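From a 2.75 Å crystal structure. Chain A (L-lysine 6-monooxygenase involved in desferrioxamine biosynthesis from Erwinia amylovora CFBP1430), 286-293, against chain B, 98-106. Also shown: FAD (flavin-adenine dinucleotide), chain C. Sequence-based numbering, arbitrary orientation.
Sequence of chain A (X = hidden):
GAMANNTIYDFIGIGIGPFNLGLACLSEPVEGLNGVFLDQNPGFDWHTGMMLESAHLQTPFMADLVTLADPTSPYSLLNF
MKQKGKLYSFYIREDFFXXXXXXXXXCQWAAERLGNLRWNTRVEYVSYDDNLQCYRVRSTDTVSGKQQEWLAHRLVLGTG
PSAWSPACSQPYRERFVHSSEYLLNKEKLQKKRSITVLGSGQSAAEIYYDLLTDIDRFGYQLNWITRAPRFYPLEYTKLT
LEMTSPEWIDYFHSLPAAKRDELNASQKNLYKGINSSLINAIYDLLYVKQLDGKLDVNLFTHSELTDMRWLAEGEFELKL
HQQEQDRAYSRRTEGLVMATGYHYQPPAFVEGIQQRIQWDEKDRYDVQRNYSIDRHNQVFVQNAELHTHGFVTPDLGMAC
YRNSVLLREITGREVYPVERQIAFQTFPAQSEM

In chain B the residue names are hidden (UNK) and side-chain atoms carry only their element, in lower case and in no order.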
ATOM      1  N   LEU A 286     -12.322  -7.606  14.025  1.00 28.28           N
ATOM      2  CA  LEU A 286     -12.694  -7.537  15.452  1.00 29.03           C
ATOM      3  C   LEU A 286     -13.122  -6.116  15.837  1.00 29.81           C
ATOM      4  O   LEU A 286     -14.179  -5.920  16.430  1.00 29.68           O
ATOM      5  CB  LEU A 286     -11.544  -7.978  16.356  1.00 28.26           C
ATOM      6  CG  LEU A 286     -11.154  -9.453  16.278  1.00 29.63           C
ATOM      7  CD1 LEU A 286      -9.822  -9.694  16.957  1.00 29.86           C
ATOM      8  CD2 LEU A 286     -12.216 -10.348  16.893  1.00 32.48           C
ATOM      9  N   TYR A 287     -12.313  -5.133  15.464  1.00 30.31           N
ATOM     10  CA  TYR A 287     -12.661  -3.727  15.658  1.00 31.48           C
ATOM     11  C   TYR A 287     -14.058  -3.417  15.087  1.00 31.69           C
ATOM     12  O   TYR A 287     -14.915  -2.930  15.811  1.00 33.87           O
ATOM     13  CB  TYR A 287     -11.575  -2.797  15.049  1.00 32.84           C
ATOM     14  CG  TYR A 287     -11.747  -1.336  15.379  1.00 30.53           C
ATOM     15  CD1 TYR A 287     -12.653  -0.553  14.666  1.00 31.80           C
ATOM     16  CD2 TYR A 287     -11.029  -0.739  16.412  1.00 30.04           C
ATOM     17  CE1 TYR A 287     -12.852   0.781  14.971  1.00 32.86           C
ATOM     18  CE2 TYR A 287     -11.218   0.600  16.730  1.00 31.50           C
ATOM     19  CZ  TYR A 287     -12.132   1.361  16.001  1.00 32.22           C
ATOM     20  OH  TYR A 287     -12.341   2.694  16.273  1.00 30.05           O
ATOM     21  N   VAL A 288     -14.294  -3.713  13.811  1.00 33.10           N
ATOM     22  CA  VAL A 288     -15.586  -3.375  13.168  1.00 34.89           C
ATOM     23  C   VAL A 288     -16.784  -4.100  13.783  1.00 34.39           C
ATOM     24  O   VAL A 288     -17.851  -3.499  13.962  1.00 35.66           O
ATOM     25  CB  VAL A 288     -15.559  -3.640  11.643  1.00 34.23           C
ATOM     26  CG1 VAL A 288     -16.961  -3.580  11.027  1.00 34.74           C
ATOM     27  CG2 VAL A 288     -14.667  -2.626  10.959  1.00 35.26           C
ATOM     28  N   LYS A 289     -16.617  -5.384  14.081  1.00 33.93           N
ATOM     29  CA  LYS A 289     -17.689  -6.152  14.694  1.00 34.47           C
ATOM     30  C   LYS A 289     -17.995  -5.594  16.073  1.00 34.05           C
ATOM     31  O   LYS A 289     -19.155  -5.489  16.439  1.00 36.49           O
ATOM     32  CB  LYS A 289     -17.337  -7.629  14.819  1.00 35.62           C
ATOM     33  CG  LYS A 289     -17.138  -8.371  13.515  1.00 39.42           C
ATOM     34  CD  LYS A 289     -18.439  -8.772  12.888  1.00 39.32           C
ATOM     35  CE  LYS A 289     -18.285  -9.232  11.452  1.00 42.46           C
ATOM     36  NZ  LYS A 289     -19.623  -9.490  10.868  1.00 48.49           N
ATOM     37  N   GLN A 290     -16.960  -5.211  16.823  1.00 31.56           N
ATOM     38  CA  GLN A 290     -17.125  -4.717  18.192  1.00 30.70           C
ATOM     39  C   GLN A 290     -17.961  -3.418  18.274  1.00 30.62           C
ATOM     40  O   GLN A 290     -18.493  -3.080  19.331  1.00 30.46           O
ATOM     41  CB  GLN A 290     -15.741  -4.570  18.858  1.00 31.83           C
ATOM     42  CG  GLN A 290     -15.717  -4.368  20.369  1.00 32.96           C
ATOM     43  CD  GLN A 290     -15.987  -2.935  20.802  1.00 35.29           C
ATOM     44  OE1 GLN A 290     -15.827  -1.987  20.034  1.00 39.01           O
ATOM     45  NE2 GLN A 290     -16.426  -2.774  22.041  1.00 40.46           N
ATOM     46  N   LEU A 291     -18.125  -2.713  17.163  1.00 31.55           N
ATOM     47  CA  LEU A 291     -18.969  -1.525  17.153  1.00 33.90           C
ATOM     48  C   LEU A 291     -20.446  -1.771  17.470  1.00 36.64           C
ATOM     49  O   LEU A 291     -21.122  -0.831  17.827  1.00 33.94           O
ATOM     50  CB  LEU A 291     -18.872  -0.807  15.804  1.00 34.22           C
ATOM     51  CG  LEU A 291     -17.500  -0.370  15.312  1.00 34.57           C
ATOM     52  CD1 LEU A 291     -17.649   0.470  14.058  1.00 35.00           C
ATOM     53  CD2 LEU A 291     -16.764   0.401  16.393  1.00 35.69           C
ATOM     54  N   ASP A 292     -20.948  -2.998  17.322  1.00 44.35           N
ATOM     55  CA  ASP A 292     -22.363  -3.326  17.649  1.00 51.62           C
ATOM     56  C   ASP A 292     -22.585  -3.831  19.069  1.00 52.94           C
ATOM     57  O   ASP A 292     -23.721  -3.829  19.553  1.00 68.09           O
ATOM     58  CB  ASP A 292     -22.936  -4.361  16.677  1.00 55.60           C
ATOM     59  CG  ASP A 292     -22.974  -3.864  15.237  1.00 67.11           C
ATOM     60  OD1 ASP A 292     -22.985  -2.620  15.048  1.00 69.43           O
ATOM     61  OD2 ASP A 292     -22.993  -4.716  14.301  1.00 74.51           O
ATOM     62  N   GLY A 293     -21.519  -4.277  19.718  1.00 52.28           N
ATOM     63  CA  GLY A 293     -21.604  -4.746  21.093  1.00 55.40           C
ATOM     64  C   GLY A 293     -20.279  -5.356  21.469  1.00 62.06           C
ATOM     65  O   GLY A 293     -19.401  -5.483  20.626  1.00 67.87           O
TER
ATOM     66  N   UNK B  98     -12.789   6.581   9.270  1.00 35.44           N
ATOM     67  CA  UNK B  98     -13.738   6.010  10.186  1.00 33.03           C
ATOM     68  C   UNK B  98     -14.763   5.172   9.434  1.00 34.39           C
ATOM     69  O   UNK B  98     -15.139   5.495   8.300  1.00 30.71           O
ATOM     70  c   UNK B  98     -14.651   9.167  12.313  1.00 36.18           C
ATOM     71  c   UNK B  98     -14.480   7.116  10.902  1.00 35.01           C
ATOM     72  c   UNK B  98     -13.729   8.036  11.844  1.00 37.74           C
ATOM     73  c   UNK B  98     -13.193   7.234  13.020  1.00 37.51           C
ATOM     74  N   UNK B  99     -15.228   4.107  10.082  1.00 32.91           N
ATOM     75  CA  UNK B  99     -16.402   3.376   9.617  1.00 32.40           C
ATOM     76  C   UNK B  99     -17.604   4.321   9.740  1.00 33.37           C
ATOM     77  O   UNK B  99     -17.703   5.041  10.719  1.00 30.81           O
ATOM     78  s   UNK B  99     -14.673   0.666   9.163  1.00 35.85           S
ATOM     79  c   UNK B  99     -15.538   1.144  10.667  1.00 33.44           C
ATOM     80  c   UNK B  99     -16.661   2.165  10.512  1.00 33.34           C
ATOM     81  c   UNK B  99     -15.971   0.122   8.052  1.00 35.74           C
ATOM     82  N   UNK B 100     -18.534   4.307   8.788  1.00 35.86           N
ATOM     83  CA  UNK B 100     -19.745   5.128   8.912  1.00 36.67           C
ATOM     84  C   UNK B 100     -20.501   4.850  10.181  1.00 37.22           C
ATOM     85  O   UNK B 100     -21.082   5.763  10.751  1.00 41.30           O
ATOM     86  c   UNK B 100     -21.258   5.417   3.462  1.00 57.28           C
ATOM     87  c   UNK B 100     -21.256   6.317   5.758  1.00 58.98           C
ATOM     88  n   UNK B 100     -20.890   5.571   2.196  1.00 58.24           N
ATOM     89  c   UNK B 100     -20.712   4.910   7.763  1.00 42.97           C
ATOM     90  n   UNK B 100     -21.905   4.317   3.824  1.00 53.90           N
ATOM     91  c   UNK B 100     -20.232   5.433   6.439  1.00 49.71           C
ATOM     92  n   UNK B 100     -20.936   6.357   4.345  1.00 64.99           N
ATOM     93  N   UNK B 101     -20.515   3.598  10.614  1.00 37.20           N
ATOM     94  CA  UNK B 101     -21.175   3.255  11.857  1.00 40.77           C
ATOM     95  C   UNK B 101     -20.530   3.976  13.035  1.00 37.51           C
ATOM     96  O   UNK B 101     -21.233   4.450  13.919  1.00 37.42           O
ATOM     97  c   UNK B 101     -22.235  -0.068  13.516  1.00 65.55           C
ATOM     98  c   UNK B 101     -23.731   0.021  13.273  1.00 74.63           C
ATOM     99  n   UNK B 101     -24.342  -1.323  13.086  1.00 83.05           N
ATOM    100  c   UNK B 101     -21.202   1.740  12.077  1.00 47.22           C
ATOM    101  c   UNK B 101     -21.615   1.316  13.481  1.00 55.72           C
ATOM    102  N   UNK B 102     -19.208   4.066  13.045  1.00 36.00           N
ATOM    103  CA  UNK B 102     -18.517   4.737  14.131  1.00 34.75           C
ATOM    104  C   UNK B 102     -18.710   6.256  14.054  1.00 33.25           C
ATOM    105  O   UNK B 102     -18.863   6.904  15.075  1.00 33.64           O
ATOM    106  c   UNK B 102     -17.039   4.358  14.150  1.00 36.29           C
ATOM    107  c   UNK B 102     -15.078   4.006  15.729  1.00 43.23           C
ATOM    108  c   UNK B 102     -16.297   4.843  15.385  1.00 40.88           C
ATOM    109  o   UNK B 102     -14.307   3.621  14.826  1.00 40.58           O
ATOM    110  o   UNK B 102     -14.886   3.747  16.934  1.00 49.67           O
ATOM    111  N   UNK B 103     -18.723   6.825  12.854  1.00 32.92           N
ATOM    112  CA  UNK B 103     -18.912   8.265  12.712  1.00 33.73           C
ATOM    113  C   UNK B 103     -20.274   8.637  13.232  1.00 38.38           C
ATOM    114  O   UNK B 103     -20.437   9.661  13.904  1.00 37.60           O
ATOM    115  o   UNK B 103     -19.624  14.230  10.235  1.00 38.35           O
ATOM    116  c   UNK B 103     -18.241  12.477  11.090  1.00 34.83           C
ATOM    117  c   UNK B 103     -19.008  10.181  11.007  1.00 33.97           C
ATOM    118  c   UNK B 103     -19.408  12.896  10.491  1.00 34.26           C
ATOM    119  c   UNK B 103     -20.366  11.985  10.148  1.00 32.63           C
ATOM    120  c   UNK B 103     -18.789   8.699  11.259  1.00 33.05           C
ATOM    121  c   UNK B 103     -18.048  11.125  11.343  1.00 34.78           C
ATOM    122  c   UNK B 103     -20.162  10.632  10.407  1.00 34.11           C
ATOM    123  N   UNK B 104     -21.248   7.784  12.924  1.00 41.31           N
ATOM    124  CA  UNK B 104     -22.619   7.991  13.364  1.00 41.97           C
ATOM    125  C   UNK B 104     -22.697   7.919  14.877  1.00 39.01           C
ATOM    126  O   UNK B 104     -23.311   8.780  15.488  1.00 43.61           O
ATOM    127  c   UNK B 104     -25.029   7.282  12.952  1.00 44.30           C
ATOM    128  o   UNK B 104     -25.478   8.411  12.711  1.00 44.49           O
ATOM    129  c   UNK B 104     -23.560   6.965  12.720  1.00 44.66           C
ATOM    130  n   UNK B 104     -25.787   6.286  13.411  1.00 42.65           N
ATOM    131  N   UNK B 105     -22.069   6.909  15.476  1.00 34.46           N
ATOM    132  CA  UNK B 105     -21.986   6.799  16.935  1.00 34.48           C
ATOM    133  C   UNK B 105     -21.328   8.026  17.570  1.00 36.43           C
ATOM    134  O   UNK B 105     -21.790   8.517  18.605  1.00 39.87           O
ATOM    135  c   UNK B 105     -21.920   4.246  17.190  1.00 33.81           C
ATOM    136  c   UNK B 105     -21.029   3.052  17.463  1.00 35.47           C
ATOM    137  c   UNK B 105     -21.186   5.563  17.336  1.00 34.06           C
ATOM    138  o   UNK B 105     -19.865   3.182  17.852  1.00 44.46           O
ATOM    139  n   UNK B 105     -21.565   1.879  17.242  1.00 39.79           N
ATOM    140  N   UNK B 106     -20.251   8.500  16.946  1.00 36.02           N
ATOM    141  CA  UNK B 106     -19.542   9.705  17.388  1.00 35.88           C
ATOM    142  C   UNK B 106     -20.418  10.967  17.303  1.00 34.92           C
ATOM    143  O   UNK B 106     -20.497  11.724  18.264  1.00 36.27           O
ATOM    144  c   UNK B 106     -17.638  11.899  15.222  1.00 27.87           C
ATOM    145  o   UNK B 106     -16.148  15.157  16.055  1.00 29.35           O
ATOM    146  c   UNK B 106     -18.204   9.853  16.620  1.00 32.51           C
ATOM    147  c   UNK B 106     -17.144  13.192  15.075  1.00 28.86           C
ATOM    148  c   UNK B 106     -17.660  11.261  16.466  1.00 29.71           C
ATOM    149  c   UNK B 106     -16.640  13.234  17.432  1.00 30.28           C
ATOM    150  c   UNK B 106     -16.640  13.864  16.184  1.00 31.15           C
ATOM    151  c   UNK B 106     -17.138  11.941  17.554  1.00 30.02           C
TER
HETATM  152  PA  FAD C 501     -28.331  16.275   6.493  1.00 81.94           P
HETATM  153  O1A FAD C 501     -28.221  14.852   7.009  1.00 74.09           O
HETATM  154  O2A FAD C 501     -29.090  16.542   5.215  1.00 70.04           O
HETATM  155  O5B FAD C 501     -28.982  17.119   7.707  1.00 89.76           O
HETATM  156  C5B FAD C 501     -30.185  17.867   7.566  1.00 93.35           C
HETATM  157  C4B FAD C 501     -31.079  17.798   8.799  1.00 92.51           C
HETATM  158  O4B FAD C 501     -32.016  18.886   8.765  1.00 91.14           O
HETATM  159  C3B FAD C 501     -31.907  16.519   8.852  1.00 92.41           C
HETATM  160  O3B FAD C 501     -31.812  15.962  10.170  1.00 71.22           O
HETATM  161  C2B FAD C 501     -33.320  16.959   8.468  1.00 93.74           C
HETATM  162  O2B FAD C 501     -34.361  16.196   9.086  1.00102.75           O
HETATM  163  C1B FAD C 501     -33.350  18.394   8.959  1.00 89.91           C
HETATM  164  N9A FAD C 501     -34.390  19.273   8.359  1.00 89.25           N
HETATM  165  C8A FAD C 501     -34.677  19.483   7.057  1.00 89.69           C
HETATM  166  N7A FAD C 501     -35.704  20.370   6.934  1.00 85.07           N
HETATM  167  C5A FAD C 501     -36.085  20.740   8.175  1.00 83.69           C
HETATM  168  C6A FAD C 501     -37.103  21.638   8.786  1.00 80.99           C
HETATM  169  N6A FAD C 501     -37.959  22.353   8.015  1.00 86.95           N
HETATM  170  N1A FAD C 501     -37.150  21.726  10.141  1.00 75.99           N
HETATM  171  C2A FAD C 501     -36.313  21.025  10.935  1.00 77.16           C
HETATM  172  N3A FAD C 501     -35.376  20.189  10.447  1.00 71.15           N
HETATM  173  C4A FAD C 501     -35.213  20.010   9.108  1.00 82.70           C
HETATM  174  N1  FAD C 501     -19.219  13.577   2.623  1.00100.83           N
HETATM  175  C2  FAD C 501     -17.948  13.438   3.082  1.00100.06           C
HETATM  176  O2  FAD C 501     -17.218  14.455   3.112  1.00 91.22           O
HETATM  177  N3  FAD C 501     -17.458  12.253   3.511  1.00100.91           N
HETATM  178  C4  FAD C 501     -18.201  11.131   3.501  1.00 95.54           C
HETATM  179  O4  FAD C 501     -17.725  10.049   3.896  1.00 90.37           O
HETATM  180  C4X FAD C 501     -19.601  11.198   3.014  1.00 93.34           C
HETATM  181  N5  FAD C 501     -20.400  10.109   2.982  1.00 83.55           N
HETATM  182  C5X FAD C 501     -21.672  10.204   2.528  1.00 95.47           C
HETATM  183  C6  FAD C 501     -22.448   9.047   2.516  1.00103.36           C
HETATM  184  C7  FAD C 501     -23.766   9.067   2.065  1.00104.55           C
HETATM  185  C7M FAD C 501     -24.585   7.800   2.059  1.00 95.80           C
HETATM  186  C8  FAD C 501     -24.348  10.355   1.587  1.00103.41           C
HETATM  187  C8M FAD C 501     -25.769  10.403   1.094  1.00 98.10           C
HETATM  188  C9  FAD C 501     -23.578  11.518   1.592  1.00105.69           C
HETATM  189  C9A FAD C 501     -22.246  11.514   2.046  1.00105.54           C
HETATM  190  N10 FAD C 501     -21.416  12.685   2.074  1.00112.87           N
HETATM  191  C10 FAD C 501     -20.085  12.532   2.554  1.00101.91           C
HETATM  192  C1' FAD C 501     -21.866  14.034   1.636  1.00113.15           C
HETATM  193  C2' FAD C 501     -22.386  14.899   2.808  1.00109.04           C
HETATM  194  O2' FAD C 501     -21.474  14.835   3.924  1.00 95.16           O
HETATM  195  C3' FAD C 501     -23.804  14.524   3.279  1.00102.86           C
HETATM  196  O3' FAD C 501     -24.747  14.686   2.209  1.00101.10           O
HETATM  197  C4' FAD C 501     -24.285  15.348   4.481  1.00 97.60           C
HETATM  198  O4' FAD C 501     -25.259  14.598   5.214  1.00 78.97           O
HETATM  199  C5' FAD C 501     -24.899  16.685   4.076  1.00 99.50           C
HETATM  200  O5' FAD C 501     -24.828  17.585   5.184  1.00 99.51           O
HETATM  201  P   FAD C 501     -26.162  18.207   5.814  1.00 83.70           P
HETATM  202  O1P FAD C 501     -25.764  19.055   7.005  1.00 76.54           O
HETATM  203  O2P FAD C 501     -26.857  18.837   4.640  1.00 68.07           O
HETATM  204  O3P FAD C 501     -26.798  16.803   6.338  1.00 95.50           O

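Position B98 carries four side-chain carbons and no heteroatom, forked at the second carbon from the backbone, and touches nothing in the chain A stretch. That is leucine; Leu B98 adds nothing to the contact.

Position B99 has an unbranched run of two carbons, a sulfur and a carbon, a thioether. The sulfur lies 3.8 Å from Val A288 CG2, and the carbon before it 4.1 Å from Leu A291 CD1. This is methionine, and the CA-to-CB bond of Met B99 points toward chain A. It occupies the N-cap position, and its carbonyl O accepts the backbone N of position 103 at 3.0 Å, a first turn of helix.

At B100, three carbons lead to a nitrogen and then to a carbon bearing two more nitrogens, with no contact to the chain A stretch: a guanidinium, hence arginine. The CA-to-CB bond of Arg B100 points away from chain A. Its guanidinium has FAD C7M over one face, and Arg B100 NE lies 3.6 Å from FAD C6.

Position B101 shows four carbons in a row ending in nitrogen. The nitrogen lies 2.7 Å from Asp A292 OD1, and the second carbon 4.1 Å from Leu A291 CD1. The pattern is lysine, and Lys B101 NZ donates to Asp A292 OD1, a hydrogen bond within a salt bridge.

Position B102 has three carbons, the third carrying two oxygens; one oxygen lies 2.6 Å from Tyr A287 OH, the other 3.9 Å from Leu A291 CD2. This is glutamate, one carbon longer than aspartate. Glu B102 OE1 accepts a hydrogen bond from Tyr A287 OH, lying at the ring edge near its plane. Glu B102 OE2 is hydrogen-bonded elsewhere in the structure.

Position B103 has one carbon, then a six-carbon ring bearing an oxygen, and touches nothing in the chain A stretch: Tyr B103.

At B104, two carbons, the second carrying one oxygen and one nitrogen, give asparagine; Asn B104 is likewise out of reach.

Position B105 has three carbons, the third carrying one oxygen and one nitrogen; the nitrogen lies 2.8 Å from Leu A291 O. In this glutamine, Gln B105 NE2 donates to that carbonyl, with an N-H...acceptor angle of 144°.

Position B106 repeats the phenol pattern of B103, again without contact: Tyr B106.

The contact, burying 388 Å², centres on Leu A291, which points toward chain B and has 96 Å² covered. Met B99 packs against Val A288 and Leu A291. Three polar links accompany this apolar packing: tyrosine to carboxylate, amide to carbonyl, and ammonium to carboxylate. One helical turn brings 101 and 105 onto the same side, with 102 adjacent.

Chain B (98-106) LMRKEYNQY
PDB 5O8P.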